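Local coordinates for catalase (Pseudomonas syringae, PDB 1M7S), which breaks down hydrogen peroxide into water and oxygen with a haem cofactor, protecting the bacterial cell from peroxide damage, at the interface of chains A and B and the interface of chains A and C. Numbering follows the deposited sequence. Chains: chain A/B/C, Catalase.

Contact 1: the interface of chains A and B. Residues chain A 297-298, 301, 348; chain B 366, 368-370.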
loop_
_atom_site.group_PDB
_atom_site.type_symbol
_atom_site.label_atom_id
_atom_site.label_comp_id
_atom_site.label_asym_id
_atom_site.label_seq_id
_atom_site.Cartn_x
_atom_site.Cartn_y
_atom_site.Cartn_z
ATOM N N ASP A 297 9.163 -7.263 23.992
ATOM C CA ASP A 297 10.043 -8.314 23.471
ATOM C C ASP A 297 10.597 -7.916 22.100
ATOM O O ASP A 297 11.746 -8.256 21.790
ATOM C CB ASP A 297 9.186 -9.565 23.318
ATOM C CG ASP A 297 8.842 -10.180 24.684
ATOM O OD1 ASP A 297 7.701 -10.661 24.821
ATOM O OD2 ASP A 297 9.678 -10.219 25.586
ATOM N N ASN A 298 9.759 -7.233 21.311
ATOM C CA ASN A 298 10.258 -6.803 19.966
ATOM C C ASN A 298 9.758 -5.395 19.676
ATOM O O ASN A 298 8.529 -5.206 19.639
ATOM C CB ASN A 298 9.793 -7.820 18.937
ATOM C CG ASN A 298 10.235 -7.508 17.514
ATOM O OD1 ASN A 298 9.541 -6.933 16.666
ATOM N ND2 ASN A 298 11.471 -7.944 17.216
ATOM N N GLN A 301 7.249 -5.121 16.495
ATOM C CA GLN A 301 5.962 -5.805 16.612
ATOM C C GLN A 301 5.048 -5.153 17.633
ATOM O O GLN A 301 3.805 -5.189 17.481
ATOM C CB GLN A 301 6.179 -7.299 17.004
ATOM C CG GLN A 301 6.526 -8.195 15.798
ATOM C CD GLN A 301 7.185 -9.495 16.225
ATOM O OE1 GLN A 301 7.423 -9.724 17.411
ATOM N NE2 GLN A 301 7.387 -10.389 15.241
ATOM N N PRO A 348 -1.355 -8.742 17.349
ATOM C CA PRO A 348 -1.211 -9.117 18.737
ATOM C C PRO A 348 -1.281 -7.976 19.731
ATOM O O PRO A 348 -2.148 -7.976 20.645
ATOM C CB PRO A 348 0.124 -9.913 18.842
ATOM C CG PRO A 348 0.143 -10.516 17.459
ATOM C CD PRO A 348 -0.440 -9.507 16.490
ATOM N N ASN B 366 3.001 -7.354 10.739
ATOM C CA ASN B 366 3.806 -8.469 11.201
ATOM C C ASN B 366 3.116 -9.058 12.446
ATOM O O ASN B 366 2.887 -8.358 13.448
ATOM C CB ASN B 366 5.206 -7.965 11.583
ATOM C CG ASN B 366 6.108 -9.172 11.842
ATOM O OD1 ASN B 366 5.798 -9.874 12.827
ATOM N ND2 ASN B 366 7.093 -9.434 10.983
ATOM N N GLY B 368 4.064 -11.716 14.207
ATOM C CA GLY B 368 4.901 -12.553 15.049
ATOM C C GLY B 368 5.003 -12.213 16.507
ATOM O O GLY B 368 4.548 -11.179 17.046
ATOM N N HIS B 369 5.795 -13.034 17.208
ATOM C CA HIS B 369 6.102 -12.850 18.610
ATOM C C HIS B 369 7.577 -13.119 18.861
ATOM O O HIS B 369 8.030 -14.096 19.528
ATOM C CB HIS B 369 5.240 -13.699 19.586
ATOM C CG HIS B 369 5.712 -13.390 21.002
ATOM N ND1 HIS B 369 5.980 -14.373 21.936
ATOM C CD2 HIS B 369 6.118 -12.220 21.579
ATOM C CE1 HIS B 369 6.452 -13.826 23.049
ATOM N NE2 HIS B 369 6.550 -12.515 22.849
ATOM N N THR B 370 8.410 -12.211 18.363
ATOM C CA THR B 370 9.853 -12.379 18.489
ATOM C C THR B 370 10.364 -11.902 19.803
ATOM O O THR B 370 9.925 -10.867 20.302
ATOM C CB THR B 370 10.501 -11.555 17.331
ATOM O OG1 THR B 370 9.920 -11.968 16.093
ATOM C CG2 THR B 370 11.999 -11.839 17.308
#
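A:Gln301, on helix 299-304, lays its terminal amide against the segment B:Asn366 to B:Thr370 and bonds it with both ends. This is a subunit contact of the haem catalase tetramer, in which a chain segment of one subunit runs along its two-fold mate. At the oxygen end of the amide, the backbone N of B:Thr370 donates to A:Gln301 OE1 at 2.8 Å, in the carbonyl plane and on a lone pair. At the nitrogen end, A:Gln301 NE2 donates to the side-chain carbonyl OD1 of B:Asn366 at 2.9 Å. That donor stands above the acceptor's carbonyl plane, with the two amide planes turned 46° apart. The same NE2 makes a weak bond to the hydroxyl OG1 of B:Thr370. Bonds at both amide atoms fix which end is oxygen and which is nitrogen. CG lies anti to the carbonyl carbon (chi1 -82°) and the chain is extended beyond it, which carries the amide across to chain B.

Farther along the segment, the imidazole of B:His369 points an edge at A:Asp297. The ring is poorly ordered, but as modelled its NE2 donates to the carboxylate OD1 of A:Asp297 at 2.9 Å, with that oxygen in the ring plane but itself met from above its carboxylate plane. A:Asn298 crosses B:Thr370, its CB 3.3 Å from the threonine backbone O and its amide nitrogen ND2 towards CB.

Second-shell bonds position both partners. B:Asn366 OD1 also accepts from the backbone N of B:Gly368, 2.9 Å away; this donor and A:Gln301 NE2 reach the oxygen from opposite faces of its plane. In chain A, the side-chain OD1 of A:Asn298 accepts from the backbone N of A:Gln301 at 2.9 Å, in plane and on a lone pair, an N-cap that fixes the start of helix 299-304, and with it the base of the A:Gln301 side chain.

Contact 2: the interface of chains A and C. Residues chain A 94, 99, 102, 153, 230; chain C 97, 99, 233-234.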
loop_
_atom_site.group_PDB
_atom_site.type_symbol
_atom_site.label_atom_id
_atom_site.label_comp_id
_atom_site.label_asym_id
_atom_site.label_seq_id
_atom_site.Cartn_x
_atom_site.Cartn_y
_atom_site.Cartn_z
ATOM N N HIS A 94 9.760 15.597 15.781
ATOM C CA HIS A 94 10.781 15.013 14.895
ATOM C C HIS A 94 10.630 13.528 14.633
ATOM O O HIS A 94 9.722 12.902 15.192
ATOM C CB HIS A 94 12.160 15.368 15.420
ATOM C CG HIS A 94 12.306 16.864 15.401
ATOM N ND1 HIS A 94 11.955 17.646 16.486
ATOM C CD2 HIS A 94 12.705 17.679 14.388
ATOM C CE1 HIS A 94 12.160 18.934 16.156
ATOM N NE2 HIS A 94 12.614 18.963 14.896
ATOM N N PRO A 99 16.972 13.125 18.476
ATOM C CA PRO A 99 17.446 13.267 19.819
ATOM C C PRO A 99 16.269 13.405 20.767
ATOM O O PRO A 99 15.387 14.228 20.553
ATOM C CB PRO A 99 18.303 14.563 19.895
ATOM C CG PRO A 99 18.736 14.672 18.429
ATOM C CD PRO A 99 17.586 14.137 17.568
ATOM N N LEU A 102 15.360 16.993 22.309
ATOM C CA LEU A 102 14.749 18.113 21.587
ATOM C C LEU A 102 13.537 18.647 22.354
ATOM O O LEU A 102 12.772 17.858 22.930
ATOM C CB LEU A 102 14.341 17.709 20.181
ATOM C CG LEU A 102 15.500 17.294 19.243
ATOM C CD1 LEU A 102 14.902 17.205 17.825
ATOM C CD2 LEU A 102 16.643 18.266 19.296
ATOM N N ASP A 153 15.085 22.932 11.188
ATOM C CA ASP A 153 14.207 23.674 12.103
ATOM C C ASP A 153 14.281 25.150 11.699
ATOM O O ASP A 153 15.314 25.673 11.300
ATOM C CB ASP A 153 14.648 23.408 13.535
ATOM C CG ASP A 153 14.417 21.977 13.966
ATOM O OD1 ASP A 153 13.488 21.282 13.523
ATOM O OD2 ASP A 153 15.180 21.434 14.816
ATOM N N GLN A 230 22.772 15.772 25.410
ATOM C CA GLN A 230 22.693 15.583 23.958
ATOM C C GLN A 230 24.059 15.334 23.343
ATOM O O GLN A 230 24.233 14.688 22.295
ATOM C CB GLN A 230 22.033 16.800 23.272
ATOM C CG GLN A 230 21.787 16.564 21.760
ATOM C CD GLN A 230 20.985 17.652 21.112
ATOM O OE1 GLN A 230 19.842 17.875 21.568
ATOM N NE2 GLN A 230 21.500 18.361 20.097
ATOM N N HIS C 97 15.750 11.567 11.290
ATOM C CA HIS C 97 16.130 12.766 11.999
ATOM C C HIS C 97 17.219 12.442 13.068
ATOM O O HIS C 97 17.446 13.159 14.032
ATOM C CB HIS C 97 15.046 13.557 12.746
ATOM C CG HIS C 97 14.229 14.451 11.846
ATOM N ND1 HIS C 97 12.877 14.517 11.899
ATOM C CD2 HIS C 97 14.651 15.273 10.839
ATOM C CE1 HIS C 97 12.474 15.392 10.950
ATOM N NE2 HIS C 97 13.534 15.865 10.284
ATOM N N PRO C 99 20.963 12.219 14.538
ATOM C CA PRO C 99 22.094 13.131 14.564
ATOM C C PRO C 99 23.035 12.766 13.437
ATOM O O PRO C 99 23.467 11.629 13.214
ATOM C CB PRO C 99 22.759 12.959 15.951
ATOM C CG PRO C 99 21.590 12.404 16.745
ATOM C CD PRO C 99 20.860 11.459 15.802
ATOM N N ASP C 233 23.879 20.740 17.656
ATOM C CA ASP C 233 23.386 20.620 16.254
ATOM C C ASP C 233 23.262 19.155 15.865
ATOM O O ASP C 233 24.306 18.537 15.653
ATOM C CB ASP C 233 24.375 21.333 15.343
ATOM C CG ASP C 233 23.961 21.489 13.897
ATOM O OD1 ASP C 233 22.818 21.122 13.569
ATOM O OD2 ASP C 233 24.761 22.038 13.074
ATOM N N TYR C 234 22.046 18.686 15.633
ATOM C CA TYR C 234 21.934 17.265 15.253
ATOM C C TYR C 234 21.787 17.212 13.735
ATOM O O TYR C 234 21.610 16.118 13.189
ATOM C CB TYR C 234 20.697 16.651 15.931
ATOM C CG TYR C 234 19.381 17.245 15.466
ATOM C CD1 TYR C 234 18.620 16.596 14.493
ATOM C CD2 TYR C 234 18.862 18.417 16.011
ATOM C CE1 TYR C 234 17.412 17.082 14.061
ATOM C CE2 TYR C 234 17.653 18.908 15.568
ATOM C CZ TYR C 234 16.940 18.270 14.589
ATOM O OH TYR C 234 15.721 18.761 14.121
#
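The phenol of C:Tyr234 inserts among A:His94, A:Pro99, A:Leu102 and A:Asp153 at a two-fold subunit interface of the haem catalase, hiding 83 Å² of the tyrosine. The polar contact lies at the ring's far end: hydroxyl OH donates to the carboxylate OD2 of A:Asp153 at 2.8 Å. The oxygen OD2 sits at the edge of the phenol, in its plane, while the hydroxyl comes from above the carboxylate plane. The other carboxylate oxygen, OD1, accepts on its syn side from A:His94 NE2 at 2.8 Å, almost straight at 174° at the hydrogen. A:His94 thus holds the carboxylate by OD1 and leaves OD2 turned to the tyrosine hydroxyl.

Apolar packing covers one side of the ring: A:Leu102 brings both methyls over the CE2 rim, CD2 lying 3.9 Å from CE2 of C:Tyr234. On that same side, at the ring's root, A:Pro99 CG touches the tyrosine CB at 3.7 Å, and the same CG meets its counterpart CG of C:Pro99 at 4.0 Å. CG of C:Tyr234 stands between the backbone N and the carbonyl carbon (chi1 65°), directing the ring into chain A.

Among the aromatic groups, A:His94 and C:His97 meet edge-to-face, planes 76° apart, with A:His94 CD2 over the C:His97 ring towards its rim. Polar and apolar contacts together lock C:Tyr234 into the neighbouring subunit, which probably strengthens this interface of the tetramer.

Contact 1 and contact 2 lie about 29 Å apart and share no residue; chain A takes part in both, facing chain B in one and chain C in the other. Each belongs to a two-fold interface, so its twin exists with the chains exchanged, and together they tie one subunit to two neighbours of the four-chain assembly. Their centres are about 18 Å and 14 Å, respectively, from the active-site residue A:His52. Both thus lie outside the first shell of that residue, and any effect of the packing on the haem pocket would be indirect, which the structure alone does not show.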